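Local structure of porin (Acinetobacter baumannii AB307-0294, 5DL7) at residues Lys108-Thr112 and Val124-Val128; Ala139-Gln144 and Arg170-Ser174; Gln144-Gly148 and Tyr177-Gly181. The protein probably acts as an outer-membrane porin, a calcium-binding beta-barrel of the OprD family thought to let small solutes, possibly vanillate, pass across the outer membrane. Residues are numbered along the deposited sequence.

Contact 1: residues Lys108-Thr112 and Val124-Val128. With C8E ((hydroxyethyloxy)tri(ethyloxy)octane), chain J.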
loop_
_atom_site.group_PDB
_atom_site.type_symbol
_atom_site.label_atom_id
_atom_site.label_comp_id
_atom_site.label_asym_id
_atom_site.label_seq_id
_atom_site.Cartn_x
_atom_site.Cartn_y
_atom_site.Cartn_z
ATOM N N LYS A 108 -12.358 4.386 -15.445
ATOM C CA LYS A 108 -11.371 5.442 -15.491
ATOM C C LYS A 108 -10.145 4.967 -16.264
ATOM O O LYS A 108 -9.958 3.697 -16.441
ATOM C CB LYS A 108 -10.903 5.999 -14.167
ATOM C CG LYS A 108 -10.776 4.950 -13.053
ATOM C CD LYS A 108 -10.214 5.433 -11.790
ATOM C CE LYS A 108 -10.381 4.443 -10.681
ATOM N NZ LYS A 108 -9.838 4.895 -9.401
ATOM N N ILE A 109 -9.525 5.863 -16.943
ATOM C CA ILE A 109 -8.425 5.478 -17.841
ATOM C C ILE A 109 -7.231 6.372 -17.513
ATOM O O ILE A 109 -7.401 7.620 -17.402
ATOM C CB ILE A 109 -8.751 5.421 -19.306
ATOM C CG1 ILE A 109 -7.487 5.117 -20.157
ATOM C CG2 ILE A 109 -9.241 6.750 -19.865
ATOM C CD1 ILE A 109 -7.840 4.687 -21.541
ATOM N N GLY A 110 -6.021 5.819 -17.349
ATOM C CA GLY A 110 -4.767 6.556 -17.294
ATOM C C GLY A 110 -3.829 6.331 -18.422
ATOM O O GLY A 110 -3.788 5.263 -18.940
ATOM N N ILE A 111 -3.298 7.366 -18.974
ATOM C CA ILE A 111 -2.387 7.258 -20.134
ATOM C C ILE A 111 -1.044 7.922 -19.773
ATOM O O ILE A 111 -1.040 8.939 -19.097
ATOM C CB ILE A 111 -2.898 8.112 -21.265
ATOM C CG1 ILE A 111 -4.396 7.862 -21.464
ATOM C CG2 ILE A 111 -2.095 7.867 -22.477
ATOM C CD1 ILE A 111 -4.694 6.735 -22.400
ATOM N N THR A 112 0.081 7.412 -20.311
ATOM C CA THR A 112 1.401 7.959 -20.000
ATOM C C THR A 112 2.206 7.981 -21.264
ATOM O O THR A 112 2.146 7.035 -22.065
ATOM C CB THR A 112 2.210 7.053 -19.038
ATOM O OG1 THR A 112 1.397 6.502 -18.032
ATOM C CG2 THR A 112 3.361 7.830 -18.370
ATOM N N VAL A 124 5.347 11.073 -18.693
ATOM C CA VAL A 124 4.534 12.218 -18.453
ATOM C C VAL A 124 3.084 11.729 -18.527
ATOM O O VAL A 124 2.690 11.110 -19.540
ATOM C CB VAL A 124 4.798 13.296 -19.526
ATOM C CG1 VAL A 124 3.792 14.439 -19.254
ATOM C CG2 VAL A 124 6.240 13.787 -19.435
ATOM N N GLY A 125 2.322 12.021 -17.515
ATOM C CA GLY A 125 0.888 11.665 -17.504
ATOM C C GLY A 125 0.493 11.003 -16.272
ATOM O O GLY A 125 0.792 11.437 -15.157
ATOM N N ASP A 126 -0.234 9.892 -16.423
ATOM C CA ASP A 126 -0.776 9.144 -15.339
ATOM C C ASP A 126 0.334 8.159 -14.836
ATOM O O ASP A 126 0.997 7.639 -15.722
ATOM C CB ASP A 126 -1.988 8.368 -15.739
ATOM C CG ASP A 126 -3.373 9.448 -16.040
ATOM O OD1 ASP A 126 -3.994 10.154 -14.999
ATOM O OD2 ASP A 126 -3.720 9.600 -17.288
ATOM N N LEU A 127 0.529 8.136 -13.531
ATOM C CA LEU A 127 1.680 7.404 -12.926
ATOM C C LEU A 127 1.203 6.544 -11.782
ATOM O O LEU A 127 0.273 6.903 -11.020
ATOM C CB LEU A 127 2.729 8.402 -12.457
ATOM C CG LEU A 127 3.202 9.310 -13.539
ATOM C CD1 LEU A 127 4.050 10.474 -12.887
ATOM C CD2 LEU A 127 4.094 8.554 -14.524
ATOM N N VAL A 128 1.946 5.414 -11.507
ATOM C CA VAL A 128 1.616 4.553 -10.336
ATOM C C VAL A 128 2.950 4.409 -9.525
ATOM O O VAL A 128 3.767 3.531 -9.752
ATOM C CB VAL A 128 1.169 3.146 -10.829
ATOM C CG1 VAL A 128 0.774 2.281 -9.640
ATOM C CG2 VAL A 128 -0.015 3.300 -11.821
HETATM C C10 C8E J . 2.894 18.211 -14.570
HETATM C C11 C8E J . 1.560 17.596 -15.069
HETATM O O12 C8E J . 1.707 17.046 -16.394
HETATM C C13 C8E J . 0.934 15.854 -16.793
HETATM C C14 C8E J . -0.601 15.958 -17.056
HETATM O O15 C8E J . -0.981 14.672 -17.638
HETATM C C16 C8E J . -2.253 14.303 -18.152
HETATM C C17 C8E J . -2.337 12.877 -18.775
HETATM O O18 C8E J . -1.358 13.084 -19.792
HETATM C C19 C8E J . -1.059 11.992 -20.606
HETATM C C20 C8E J . 0.090 12.597 -21.433
HETATM O O21 C8E J . 0.280 11.745 -22.534
#
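K108 does not reach V124-V128; its NZ is hydrogen-bonded to the carbonyls of R172 and S174, and the I109 carbonyl is taken by R170. Close contact begins at G110, where D126 OD2 comes to 3.2 Å from G110 CA; an ideal CB there would collide with D126 CB. I111 N donates to D126 OD2 (2.8 Å) while D126 N donates to I111 O (3.0 Å), so a carboxylate oxygen takes the place that a backbone carbonyl would fill in a regular ladder. Strand 120-124 pairs antiparallel with 105-117 in the barrel wall, and at G125 (phi/psi 131/-133) the chain turns a corner into strand 126-131. D126 OD1 is left to Y177 and R147. At T112 the non-hydrogen-bonded antiparallel pair with G125 has a CA-CA distance of 4.5 Å, T112 CA makes a CH...O contact with V124 O (3.4 Å), and T112 OG1 donates to D126 O (2.6 Å). A C8E detergent covers the corner, its O18 3.5 Å from G125 CA.

Contact 2: residues Ala139-Gln144 and Arg170-Ser174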
loop_
_atom_site.group_PDB
_atom_site.type_symbol
_atom_site.label_atom_id
_atom_site.label_comp_id
_atom_site.label_asym_id
_atom_site.label_seq_id
_atom_site.Cartn_x
_atom_site.Cartn_y
_atom_site.Cartn_z
ATOM N N ALA A 139 -4.544 -1.544 -2.243
ATOM C CA ALA A 139 -5.280 -2.352 -1.224
ATOM C C ALA A 139 -6.787 -2.322 -1.425
ATOM O O ALA A 139 -7.491 -3.057 -0.742
ATOM C CB ALA A 139 -4.927 -1.777 0.092
ATOM N N ARG A 140 -7.300 -1.683 -2.512
ATOM C CA ARG A 140 -8.725 -1.736 -2.848
ATOM C C ARG A 140 -8.916 -2.278 -4.233
ATOM O O ARG A 140 -8.112 -3.137 -4.683
ATOM C CB ARG A 140 -9.496 -0.452 -2.395
ATOM C CG ARG A 140 -9.485 -0.135 -0.941
ATOM C CD ARG A 140 -10.258 -1.117 -0.066
ATOM N NE ARG A 140 -10.154 -0.675 1.314
ATOM C CZ ARG A 140 -9.160 -0.847 2.153
ATOM N NH1 ARG A 140 -8.049 -1.510 1.815
ATOM N NH2 ARG A 140 -9.144 -0.258 3.349
ATOM N N LEU A 141 -9.925 -1.875 -4.996
ATOM C CA LEU A 141 -10.202 -2.511 -6.195
ATOM C C LEU A 141 -9.203 -2.136 -7.264
ATOM O O LEU A 141 -8.865 -2.937 -8.094
ATOM C CB LEU A 141 -11.635 -2.206 -6.638
ATOM C CG LEU A 141 -12.142 -2.978 -7.823
ATOM C CD1 LEU A 141 -12.311 -4.477 -7.416
ATOM C CD2 LEU A 141 -13.518 -2.476 -8.358
ATOM N N PHE A 142 -8.890 -0.860 -7.376
ATOM C CA PHE A 142 -8.017 -0.275 -8.394
ATOM C C PHE A 142 -6.913 0.469 -7.730
ATOM O O PHE A 142 -7.065 1.033 -6.672
ATOM C CB PHE A 142 -8.868 0.750 -9.231
ATOM C CG PHE A 142 -10.008 0.144 -9.906
ATOM C CD1 PHE A 142 -9.877 -1.002 -10.711
ATOM C CD2 PHE A 142 -11.277 0.708 -9.948
ATOM C CE1 PHE A 142 -10.931 -1.619 -11.380
ATOM C CE2 PHE A 142 -12.291 0.069 -10.620
ATOM C CZ PHE A 142 -12.121 -1.057 -11.385
ATOM N N PRO A 143 -5.784 0.655 -8.427
ATOM C CA PRO A 143 -4.648 1.396 -7.868
ATOM C C PRO A 143 -4.943 2.889 -7.788
ATOM O O PRO A 143 -5.575 3.407 -8.664
ATOM C CB PRO A 143 -3.535 1.194 -8.957
ATOM C CG PRO A 143 -4.165 0.775 -10.164
ATOM C CD PRO A 143 -5.477 0.058 -9.737
ATOM N N GLN A 144 -4.477 3.521 -6.754
ATOM C CA GLN A 144 -4.258 4.982 -6.701
ATOM C C GLN A 144 -3.322 5.396 -7.798
ATOM O O GLN A 144 -2.314 4.711 -8.072
ATOM C CB GLN A 144 -3.774 5.297 -5.334
ATOM C CG GLN A 144 -3.658 6.709 -5.009
ATOM C CD GLN A 144 -2.898 6.850 -3.661
ATOM O OE1 GLN A 144 -1.920 6.102 -3.423
ATOM N NE2 GLN A 144 -3.241 7.810 -2.890
ATOM N N ARG A 170 -5.616 10.533 -8.260
ATOM C CA ARG A 170 -6.949 9.997 -8.397
ATOM C C ARG A 170 -7.042 8.776 -7.452
ATOM O O ARG A 170 -6.363 7.786 -7.702
ATOM C CB ARG A 170 -7.155 9.588 -9.841
ATOM C CG ARG A 170 -8.525 8.942 -10.063
ATOM C CD ARG A 170 -9.107 9.043 -11.436
ATOM N NE ARG A 170 -8.255 8.531 -12.499
ATOM C CZ ARG A 170 -8.502 8.742 -13.773
ATOM N NH1 ARG A 170 -9.599 9.468 -14.086
ATOM N NH2 ARG A 170 -7.712 8.277 -14.735
ATOM N N GLN A 171 -7.822 8.925 -6.455
ATOM C CA GLN A 171 -7.926 7.948 -5.352
ATOM C C GLN A 171 -8.497 6.639 -5.941
ATOM O O GLN A 171 -9.212 6.617 -6.923
ATOM C CB GLN A 171 -8.672 8.397 -4.191
ATOM C CG GLN A 171 -8.212 9.743 -3.584
ATOM C CD GLN A 171 -6.767 9.615 -2.912
ATOM O OE1 GLN A 171 -6.015 8.696 -3.179
ATOM N NE2 GLN A 171 -6.329 10.762 -2.287
ATOM N N ARG A 172 -8.145 5.587 -5.240
ATOM C CA ARG A 172 -8.582 4.257 -5.693
ATOM C C ARG A 172 -10.070 4.099 -5.969
ATOM O O ARG A 172 -10.500 3.423 -6.934
ATOM C CB ARG A 172 -8.101 3.192 -4.581
ATOM C CG ARG A 172 -8.657 3.445 -3.263
ATOM C CD ARG A 172 -7.691 2.926 -2.170
ATOM N NE ARG A 172 -8.168 3.169 -0.832
ATOM C CZ ARG A 172 -7.601 2.708 0.280
ATOM N NH1 ARG A 172 -6.420 2.072 0.217
ATOM N NH2 ARG A 172 -8.192 2.958 1.440
ATOM N N ASP A 173 -10.878 4.707 -5.122
ATOM C CA ASP A 173 -12.326 4.672 -5.190
ATOM C C ASP A 173 -12.971 5.954 -5.810
ATOM O O ASP A 173 -14.123 6.196 -5.613
ATOM C CB ASP A 173 -12.944 4.553 -3.805
ATOM C CG ASP A 173 -12.457 5.633 -2.799
ATOM O OD1 ASP A 173 -11.557 6.450 -3.120
ATOM O OD2 ASP A 173 -13.061 5.704 -1.663
ATOM N N SER A 174 -12.248 6.558 -6.730
ATOM C CA SER A 174 -12.725 7.797 -7.375
ATOM C C SER A 174 -12.485 7.785 -8.812
ATOM O O SER A 174 -11.494 7.259 -9.363
ATOM C CB SER A 174 -11.964 8.979 -6.752
ATOM O OG SER A 174 -12.516 10.191 -7.356
HETATM O O HOH W 1 -11.042 0.895 -5.143
HETATM O O HOH W 2 -7.132 5.537 -9.398
#
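R172 is the residue most covered here. Its CB packs 3.2 Å from F142 O, and its side chain then extends along R140, with R172 NE 3.6 Å from R140 CG. The two guanidiniums end up stacked, centres 4.3 Å apart and planes at 27°, with R140 NH2 only 3.9 Å from R172 NH2. The closeness of like charges is probably eased by their other partners: R172 NH1 makes a salt bridge with E300 and a hydrogen bond with S137, while R140 has carbonyl oxygens, NE binding S91 O and R140 NH1 donating to A139 O at 3.0 Å. Q144 makes the direct hydrogen bond between the segments, Q144 NE2 to Q171 OE1 at 2.9 Å. Q171 opens a type I turn closed by S174 N to Q171 O at 3.0 Å, and this turn presents R172. Water fills the gaps: one water takes L141 N (3.0 Å) and gives a weak bond to R172 O (3.1 Å), while another lies 2.7 Å from P143 O and 2.9 Å from R170 O. Such arginine-rich, inward-folded loops are consistent with the channel constriction of OprD-family porins. Two loops meet here, one leading into strand 145-147 and the other leaving strand 159-170; F142 and P143 rest on M75 of strand 66-79, and K108 of strand 105-117 holds the carbonyls of R172 and S174.

Contact 3: residues Gln144-Gly148 and Tyr177-Gly181; sequences QTYRG and YTDVG. With C8E ((hydroxyethyloxy)tri(ethyloxy)octane), chain J.
R147 lays the aliphatic part of its side chain across the face of the Y177 ring: R147 CD stands 4.1 Å from the ring centroid and 11° off the normal, a CH-pi contact, and R147 NE comes to 3.1 Å from Y177 CE2. Two torsions of R147 lie between wells in this placement, chi1 at -128° and chi3 at -127°, while Y177 is m with chi2 near -82°. T145-R147 is extended strand (phi/psi -129/162, -129/155, -114/127), and the chain turns a corner at G148 (169/-140). Y177-V180 is an open, irregular run (-73/138, -134/173, -72/146, -66/157), with G181 at 170/-155. The backbones stay apart; the closest CA atoms, of Y146 and Y177, are 8.1 Å from each other, so side chains bridge the gap. Y177 points toward the strand and brings its OH to 2.8 Å from T145 OG1 (T145 chi1 p). D126 OD1 accepts from that phenol and also makes a salt bridge with R147 NE, so it is shared by the two residues that meet at the ring face. Farther along, Y146 (m, chi2 87°) offers its ring edge to V180, Y146 CE2 to V180 CG1 3.9 Å, and one water lies 3.2 Å from Y146 OH and, weakly, 3.4 Å from G181 N. A C8E detergent approaches the other end, its C16 3.7 Å from R147 CD. The arrangement is consistent with a loop folding inward from a barrel strand, as in OprD-family porins: strand 145-147 runs antiparallel to both 126-131 and 159-170, and the loop after 159-170 folds back over it.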
loop_
_atom_site.group_PDB
_atom_site.type_symbol
_atom_site.label_atom_id
_atom_site.label_comp_id
_atom_site.label_asym_id
_atom_site.label_seq_id
_atom_site.Cartn_x
_atom_site.Cartn_y
_atom_site.Cartn_z
ATOM N N GLN A 144 -4.477 3.521 -6.754
ATOM C CA GLN A 144 -4.258 4.982 -6.701
ATOM C C GLN A 144 -3.322 5.396 -7.798
ATOM O O GLN A 144 -2.314 4.711 -8.072
ATOM C CB GLN A 144 -3.774 5.297 -5.334
ATOM C CG GLN A 144 -3.658 6.709 -5.009
ATOM C CD GLN A 144 -2.898 6.850 -3.661
ATOM O OE1 GLN A 144 -1.920 6.102 -3.423
ATOM N NE2 GLN A 144 -3.241 7.810 -2.890
ATOM N N THR A 145 -3.653 6.533 -8.477
ATOM C CA THR A 145 -2.754 7.033 -9.453
ATOM C C THR A 145 -2.485 8.531 -9.210
ATOM O O THR A 145 -3.230 9.202 -8.562
ATOM C CB THR A 145 -3.116 6.798 -10.952
ATOM O OG1 THR A 145 -4.262 7.551 -11.344
ATOM C CG2 THR A 145 -3.366 5.256 -11.250
ATOM N N TYR A 146 -1.400 8.987 -9.809
ATOM C CA TYR A 146 -1.000 10.451 -9.722
ATOM C C TYR A 146 -0.736 10.967 -11.110
ATOM O O TYR A 146 -0.391 10.207 -12.005
ATOM C CB TYR A 146 0.275 10.600 -8.848
ATOM C CG TYR A 146 0.032 10.418 -7.439
ATOM C CD1 TYR A 146 0.055 9.182 -6.840
ATOM C CD2 TYR A 146 -0.167 11.503 -6.604
ATOM C CE1 TYR A 146 -0.190 8.975 -5.495
ATOM C CE2 TYR A 146 -0.357 11.354 -5.252
ATOM C CZ TYR A 146 -0.363 10.041 -4.659
ATOM O OH TYR A 146 -0.538 9.982 -3.303
ATOM N N ARG A 147 -0.873 12.286 -11.334
ATOM C CA ARG A 147 -0.586 12.900 -12.584
ATOM C C ARG A 147 0.564 13.806 -12.468
ATOM O O ARG A 147 0.632 14.520 -11.513
ATOM C CB ARG A 147 -1.814 13.787 -13.025
ATOM C CG ARG A 147 -2.184 13.432 -14.343
ATOM C CD ARG A 147 -3.572 14.081 -14.723
ATOM N NE ARG A 147 -4.491 13.047 -15.212
ATOM C CZ ARG A 147 -5.726 13.376 -15.621
ATOM N NH1 ARG A 147 -6.155 14.623 -15.368
ATOM N NH2 ARG A 147 -6.519 12.463 -16.139
ATOM N N GLY A 148 1.542 13.615 -13.340
ATOM C CA GLY A 148 2.774 14.447 -13.338
ATOM C C GLY A 148 3.826 13.877 -14.228
ATOM O O GLY A 148 3.545 13.352 -15.338
ATOM N N TYR A 177 -9.643 13.190 -10.636
ATOM C CA TYR A 177 -8.404 13.734 -10.048
ATOM C C TYR A 177 -8.677 14.826 -9.139
ATOM O O TYR A 177 -9.522 15.694 -9.458
ATOM C CB TYR A 177 -7.436 14.184 -11.136
ATOM C CG TYR A 177 -6.658 13.099 -11.666
ATOM C CD1 TYR A 177 -5.516 12.756 -10.862
ATOM C CD2 TYR A 177 -7.000 12.413 -12.706
ATOM C CE1 TYR A 177 -4.761 11.790 -11.252
ATOM C CE2 TYR A 177 -6.151 11.364 -13.154
ATOM C CZ TYR A 177 -5.076 11.110 -12.387
ATOM O OH TYR A 177 -4.041 10.109 -12.480
ATOM N N THR A 178 -8.005 14.859 -8.009
ATOM C CA THR A 178 -8.181 15.846 -6.969
ATOM C C THR A 178 -6.763 16.304 -6.563
ATOM O O THR A 178 -5.733 15.763 -7.026
ATOM C CB THR A 178 -8.969 15.299 -5.810
ATOM O OG1 THR A 178 -8.384 14.049 -5.282
ATOM C CG2 THR A 178 -10.459 14.889 -6.189
ATOM N N ASP A 179 -6.665 17.309 -5.714
ATOM C CA ASP A 179 -5.341 17.790 -5.307
ATOM C C ASP A 179 -4.648 16.778 -4.376
ATOM O O ASP A 179 -5.277 16.092 -3.494
ATOM C CB ASP A 179 -5.461 19.154 -4.620
ATOM C CG ASP A 179 -5.795 20.276 -5.602
ATOM O OD1 ASP A 179 -5.813 20.124 -6.802
ATOM O OD2 ASP A 179 -6.077 21.311 -5.117
ATOM N N VAL A 180 -3.343 16.726 -4.511
ATOM C CA VAL A 180 -2.548 15.897 -3.584
ATOM C C VAL A 180 -2.649 16.505 -2.136
ATOM O O VAL A 180 -2.906 17.676 -1.940
ATOM C CB VAL A 180 -1.048 15.760 -4.042
ATOM C CG1 VAL A 180 -1.013 15.210 -5.459
ATOM C CG2 VAL A 180 -0.342 17.148 -4.155
ATOM N N GLY A 181 -2.407 15.685 -1.176
ATOM C CA GLY A 181 -2.466 16.087 0.207
ATOM C C GLY A 181 -2.389 14.964 1.164
ATOM O O GLY A 181 -1.799 13.943 0.870
HETATM C C10 C8E J . 2.894 18.211 -14.570
HETATM C C11 C8E J . 1.560 17.596 -15.069
HETATM O O12 C8E J . 1.707 17.046 -16.394
HETATM C C13 C8E J . 0.934 15.854 -16.793
HETATM C C14 C8E J . -0.601 15.958 -17.056
HETATM O O15 C8E J . -0.981 14.672 -17.638
HETATM C C16 C8E J . -2.253 14.303 -18.152
HETATM C C17 C8E J . -2.337 12.877 -18.775
HETATM O O18 C8E J . -1.358 13.084 -19.792
HETATM C C19 C8E J . -1.059 11.992 -20.606
HETATM C C20 C8E J . 0.090 12.597 -21.433
HETATM O O21 C8E J . 0.280 11.745 -22.534
HETATM O O HOH W 3 -2.260 12.514 -2.256
#

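How the contacts relate
Contact 1 comes first along the chain: it closes the hairpin of strands 105-117 and 120-124 and ends where 126-131 leaves the wall. Contact 2 opens afterwards, in the loop before strand 145-147, and contact 3 opens at Q144, which both share. Their second segments lie in the same order, 170-174 and then 177-181, so the two contacts cross rather than nest; contact 3 spans strands 149-153 and 159-170 entirely, contact 2 all but the last residue of 159-170. Backbone pairing of L127 with Y146 joins contact 1 to contact 3, and that of T145 with R170 joins contact 3 to contact 2. Together they tie two loop excursions to one patch of barrel wall, where C8E touches contacts 1 and 3.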